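Local coordinates for polysaccharide deacetylase (Ammonifex degensii, PDB 4WCJ), which probably removes N-acetyl groups from poly-beta-1,6-N-acetyl-D-glucosamine as a zinc-dependent family 4 carbohydrate esterase, at residues C152-H157 with A191-H196; E184-G189 with Q222-V227. One frame throughout, in Å; residues are numbered along the deposited sequence.

Contact 1: residues C152-H157 with A191-H196; sequences CVVGLH and ACLKEH. With ZN (zinc ion), chain B.
Leu-193 reaches from helix 179-197 onto strand 152-156 and places its two methyl groups on different residues of the strand. Leu-193 CD2 meets Val-154 CG1 at 4.0 Å, while Leu-193 CD1 lies 4.0 Å from Leu-156 CB and equally far from the carbonyl oxygen of Gly-155. In Val-154, CG1 stands anti to the backbone N (chi1 180°), which carries this methyl up to the leucine. The strand and helix segments run nearly antiparallel, at 156°, with their axes 9.6 Å apart, a gap bridged from the helix by the Leu-193 side chain.

Farther out, Trp-140 and Thr-201 also touch Leu-193, and Ile-143 and Val-147 of helix 140-148 pack on Val-154. Backbone hydrogen bonds from Gly-155 to Phe-121 and Val-123 hold the strand in the parallel sheet of the beta/alpha barrel. Just beyond the strand end, His-157 binds zinc through NE2 at 2.1 Å; Asp-99, His-162 and two waters complete the site. Its ND1 is hydrogen-bonded to the carbonyl oxygen of Ala-205, which fixes the rotation of the ring. No hydrogen bond joins strand to helix; what links them is mainly aliphatic contact, while the metal ligand follows directly at the strand's end.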
# COMPACT_ATOMS: atom_id res chain seq x y z
N CYS A 152 4.94 10.85 3.03
CA CYS A 152 4.95 9.39 3.18
C CYS A 152 4.41 8.98 4.54
O CYS A 152 4.90 9.43 5.58
CB CYS A 152 6.38 8.85 3.02
SG CYS A 152 6.52 7.02 3.19
N VAL A 153 3.40 8.12 4.52
CA VAL A 153 2.91 7.47 5.73
C VAL A 153 3.27 5.99 5.61
O VAL A 153 3.02 5.38 4.57
CB VAL A 153 1.38 7.64 5.91
CG1 VAL A 153 0.89 6.90 7.17
CG2 VAL A 153 1.01 9.12 5.98
N VAL A 154 3.89 5.43 6.64
CA VAL A 154 4.27 4.02 6.59
C VAL A 154 3.22 3.11 7.24
O VAL A 154 2.76 3.37 8.36
CB VAL A 154 5.63 3.79 7.28
CG1 VAL A 154 6.02 2.32 7.22
CG2 VAL A 154 6.70 4.65 6.62
N GLY A 155 2.88 2.03 6.53
CA GLY A 155 2.00 1.00 7.06
C GLY A 155 2.76 -0.30 7.19
O GLY A 155 3.93 -0.38 6.79
N LEU A 156 2.12 -1.32 7.75
CA LEU A 156 2.79 -2.60 7.97
C LEU A 156 2.38 -3.65 6.92
O LEU A 156 1.21 -3.75 6.55
CB LEU A 156 2.48 -3.11 9.39
CG LEU A 156 3.18 -4.40 9.86
CD1 LEU A 156 4.69 -4.22 9.98
CD2 LEU A 156 2.59 -4.88 11.18
N HIS A 157 3.37 -4.41 6.46
CA HIS A 157 3.22 -5.44 5.43
C HIS A 157 3.76 -6.74 6.04
O HIS A 157 4.57 -7.43 5.44
CB HIS A 157 3.98 -5.02 4.16
CG HIS A 157 3.54 -5.70 2.89
ND1 HIS A 157 2.22 -5.98 2.60
CD2 HIS A 157 4.26 -6.10 1.81
CE1 HIS A 157 2.15 -6.55 1.41
NE2 HIS A 157 3.37 -6.63 0.91
N ALA A 191 5.28 -2.69 16.90
CA ALA A 191 6.24 -2.24 17.91
C ALA A 191 7.47 -1.67 17.22
O ALA A 191 8.00 -0.63 17.61
CB ALA A 191 6.63 -3.37 18.84
N CYS A 192 7.92 -2.37 16.19
CA CYS A 192 9.12 -1.99 15.46
C CYS A 192 8.94 -0.65 14.75
O CYS A 192 9.83 0.21 14.81
CB CYS A 192 9.50 -3.08 14.46
SG CYS A 192 11.00 -2.71 13.55
N LEU A 193 7.80 -0.46 14.10
CA LEU A 193 7.52 0.81 13.42
C LEU A 193 7.39 1.94 14.42
O LEU A 193 7.79 3.07 14.15
CB LEU A 193 6.24 0.70 12.58
CG LEU A 193 6.36 -0.15 11.32
CD1 LEU A 193 5.02 -0.22 10.60
CD2 LEU A 193 7.44 0.41 10.43
N LYS A 194 6.83 1.64 15.59
CA LYS A 194 6.71 2.63 16.64
C LYS A 194 8.09 3.04 17.13
O LYS A 194 8.37 4.22 17.31
CB LYS A 194 5.86 2.11 17.81
CG LYS A 194 5.63 3.12 18.92
CD LYS A 194 4.55 4.11 18.54
CE LYS A 194 4.35 5.16 19.62
NZ LYS A 194 4.28 4.56 20.99
N GLU A 195 8.96 2.05 17.33
CA GLU A 195 10.32 2.32 17.79
C GLU A 195 11.09 3.21 16.82
O GLU A 195 11.80 4.13 17.24
CB GLU A 195 11.09 1.03 18.00
CG GLU A 195 12.53 1.26 18.43
CD GLU A 195 13.38 0.01 18.34
OE1 GLU A 195 12.83 -1.07 18.01
OE2 GLU A 195 14.60 0.10 18.60
N HIS A 196 10.96 2.95 15.53
CA HIS A 196 11.71 3.71 14.54
C HIS A 196 11.06 5.05 14.20
O HIS A 196 11.74 6.07 14.10
CB HIS A 196 11.89 2.89 13.25
CG HIS A 196 12.88 1.77 13.37
ND1 HIS A 196 12.52 0.44 13.30
CD2 HIS A 196 14.22 1.79 13.54
CE1 HIS A 196 13.60 -0.31 13.43
NE2 HIS A 196 14.64 0.48 13.58
ZN ZN B . 4.25 -7.50 -0.83
O HOH W 1 5.03 -8.06 -2.86
O HOH W 2 2.62 -6.77 -2.29

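Contact 2: residues E184-G189 with Q222-V227; sequences EDTARG and QGFSLV
Thr-186 of helix 179-197 packs against Gln-222 and Phe-224, which flank the glycine of a Schellman motif. The motif ends helix 213-221: Gly-223, with positive phi, is its C-prime residue, and the chain then passes through Phe-224 into strand 226-229 of the barrel sheet.

The tight part centres on the methyl of Thr-186, which both partners touch. Thr-186 CG2 is anti to the backbone N (chi1 of OG1 -57°) and lies 3.6 Å from Phe-224 CE2, approaching the ring at a slant, while Gln-222 OE1 comes closer still. Leu-219 of helix 213-221 touches both Thr-186 and Phe-224. The threonine hydroxyl is used within its own helix, where OG1 is hydrogen-bonded to the carbonyl oxygen of Phe-182.

The chain of Gln-222, extended beyond CG, lies across Thr-186 and carries the amide to the helix backbone. There NE2 is hydrogen-bonded to the carbonyl oxygen of Ala-183, one helical turn before Ala-187. An alanine at Gln-222 would remove the amide, is likely to leave the Ala-183 carbonyl without this side-chain donor and would probably uncover the flank of Thr-186. On the loose side, where Gln-222 and Ala-187 are both partly exposed, the Ala-187 methyl marks the margin, with CB 3.9 Å from Gln-222 OE1. That same oxygen comes within 3.2 Å of Ala-187 N, but the angle is too poor for a hydrogen bond, and its nearest neighbour across the contact is Thr-186 CG2, at 3.1 Å.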
# COMPACT_ATOMS: atom_id res chain seq x y z
N GLU A 184 1.53 -12.56 16.66
CA GLU A 184 2.81 -12.19 17.26
C GLU A 184 3.64 -11.36 16.29
O GLU A 184 4.26 -10.37 16.67
CB GLU A 184 3.57 -13.45 17.70
CG GLU A 184 3.12 -13.96 19.06
CD GLU A 184 3.32 -15.46 19.24
OE1 GLU A 184 3.65 -16.15 18.25
OE2 GLU A 184 3.14 -15.94 20.38
N ASP A 185 3.63 -11.77 15.02
CA ASP A 185 4.35 -11.06 13.97
C ASP A 185 3.80 -9.65 13.79
O ASP A 185 4.56 -8.69 13.65
CB ASP A 185 4.24 -11.83 12.66
CG ASP A 185 4.96 -11.16 11.52
OD1 ASP A 185 4.33 -10.32 10.84
OD2 ASP A 185 6.15 -11.47 11.29
N THR A 186 2.48 -9.53 13.80
CA THR A 186 1.83 -8.22 13.66
C THR A 186 2.18 -7.30 14.82
O THR A 186 2.46 -6.12 14.61
CB THR A 186 0.30 -8.37 13.54
OG1 THR A 186 -0.01 -9.23 12.44
CG2 THR A 186 -0.35 -7.02 13.30
N ALA A 187 2.18 -7.84 16.03
CA ALA A 187 2.52 -7.04 17.21
C ALA A 187 3.97 -6.61 17.15
O ALA A 187 4.32 -5.49 17.55
CB ALA A 187 2.24 -7.81 18.49
N ARG A 188 4.83 -7.49 16.66
CA ARG A 188 6.24 -7.16 16.52
C ARG A 188 6.41 -6.06 15.48
O ARG A 188 7.17 -5.11 15.67
CB ARG A 188 7.06 -8.40 16.14
CG ARG A 188 8.55 -8.15 15.98
CD ARG A 188 9.32 -9.43 15.67
NE ARG A 188 10.75 -9.29 15.94
CZ ARG A 188 11.63 -10.28 15.82
NH1 ARG A 188 11.24 -11.48 15.43
NH2 ARG A 188 12.91 -10.06 16.09
N GLY A 189 5.67 -6.18 14.39
CA GLY A 189 5.73 -5.21 13.32
C GLY A 189 5.32 -3.84 13.82
O GLY A 189 5.99 -2.84 13.55
N GLN A 222 -5.74 -5.41 17.24
CA GLN A 222 -4.44 -4.77 17.39
C GLN A 222 -4.46 -3.32 16.92
O GLN A 222 -3.41 -2.68 16.78
CB GLN A 222 -3.36 -5.56 16.65
CG GLN A 222 -2.98 -6.82 17.39
CD GLN A 222 -1.71 -7.44 16.87
OE1 GLN A 222 -0.83 -6.75 16.38
NE2 GLN A 222 -1.62 -8.77 16.97
N GLY A 223 -5.66 -2.80 16.67
CA GLY A 223 -5.84 -1.37 16.49
C GLY A 223 -5.77 -0.79 15.09
O GLY A 223 -5.78 0.43 14.93
N PHE A 224 -5.71 -1.64 14.07
CA PHE A 224 -5.64 -1.14 12.70
C PHE A 224 -6.98 -0.53 12.26
O PHE A 224 -8.06 -1.06 12.56
CB PHE A 224 -5.19 -2.25 11.75
CG PHE A 224 -3.74 -2.57 11.89
CD1 PHE A 224 -2.78 -1.83 11.21
CD2 PHE A 224 -3.31 -3.58 12.75
CE1 PHE A 224 -1.43 -2.09 11.35
CE2 PHE A 224 -1.96 -3.86 12.89
CZ PHE A 224 -1.02 -3.11 12.19
N SER A 225 -6.89 0.61 11.57
CA SER A 225 -8.06 1.34 11.10
C SER A 225 -8.43 0.99 9.67
O SER A 225 -9.59 1.13 9.27
CB SER A 225 -7.80 2.84 11.21
OG SER A 225 -7.45 3.19 12.54
N LEU A 226 -7.44 0.57 8.89
CA LEU A 226 -7.67 0.14 7.51
C LEU A 226 -6.83 -1.07 7.18
O LEU A 226 -5.65 -1.15 7.55
CB LEU A 226 -7.36 1.26 6.52
CG LEU A 226 -8.25 2.50 6.54
CD1 LEU A 226 -7.66 3.56 5.61
CD2 LEU A 226 -9.70 2.18 6.17
N VAL A 227 -7.45 -1.99 6.45
CA VAL A 227 -6.82 -3.22 6.01
C VAL A 227 -6.93 -3.26 4.49
O VAL A 227 -8.03 -3.22 3.93
CB VAL A 227 -7.50 -4.45 6.64
CG1 VAL A 227 -6.86 -5.74 6.13
CG2 VAL A 227 -7.44 -4.36 8.17

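How the contacts relate
Both contacts use helix 179-197 and reach the same parallel sheet, but at different depths. Contact 1 is buried and mainly aliphatic, against a strand whose end leads into the zinc site; contact 2 is partly buried, mixing an aromatic ring and a methyl with an amide at the more exposed margin. Their centres lie 10 Å apart, and Leu-156 joins them: Leu-156 CD1 sits 3.6 Å from Gly-189 CA, where the glycine leaves room for it, while Leu-156 CD2 lies 4.1 Å from Phe-224 CZ. One helix thus covers strand 152-156 with its later turns and the turn leading into strand 226-229 with its earlier ones.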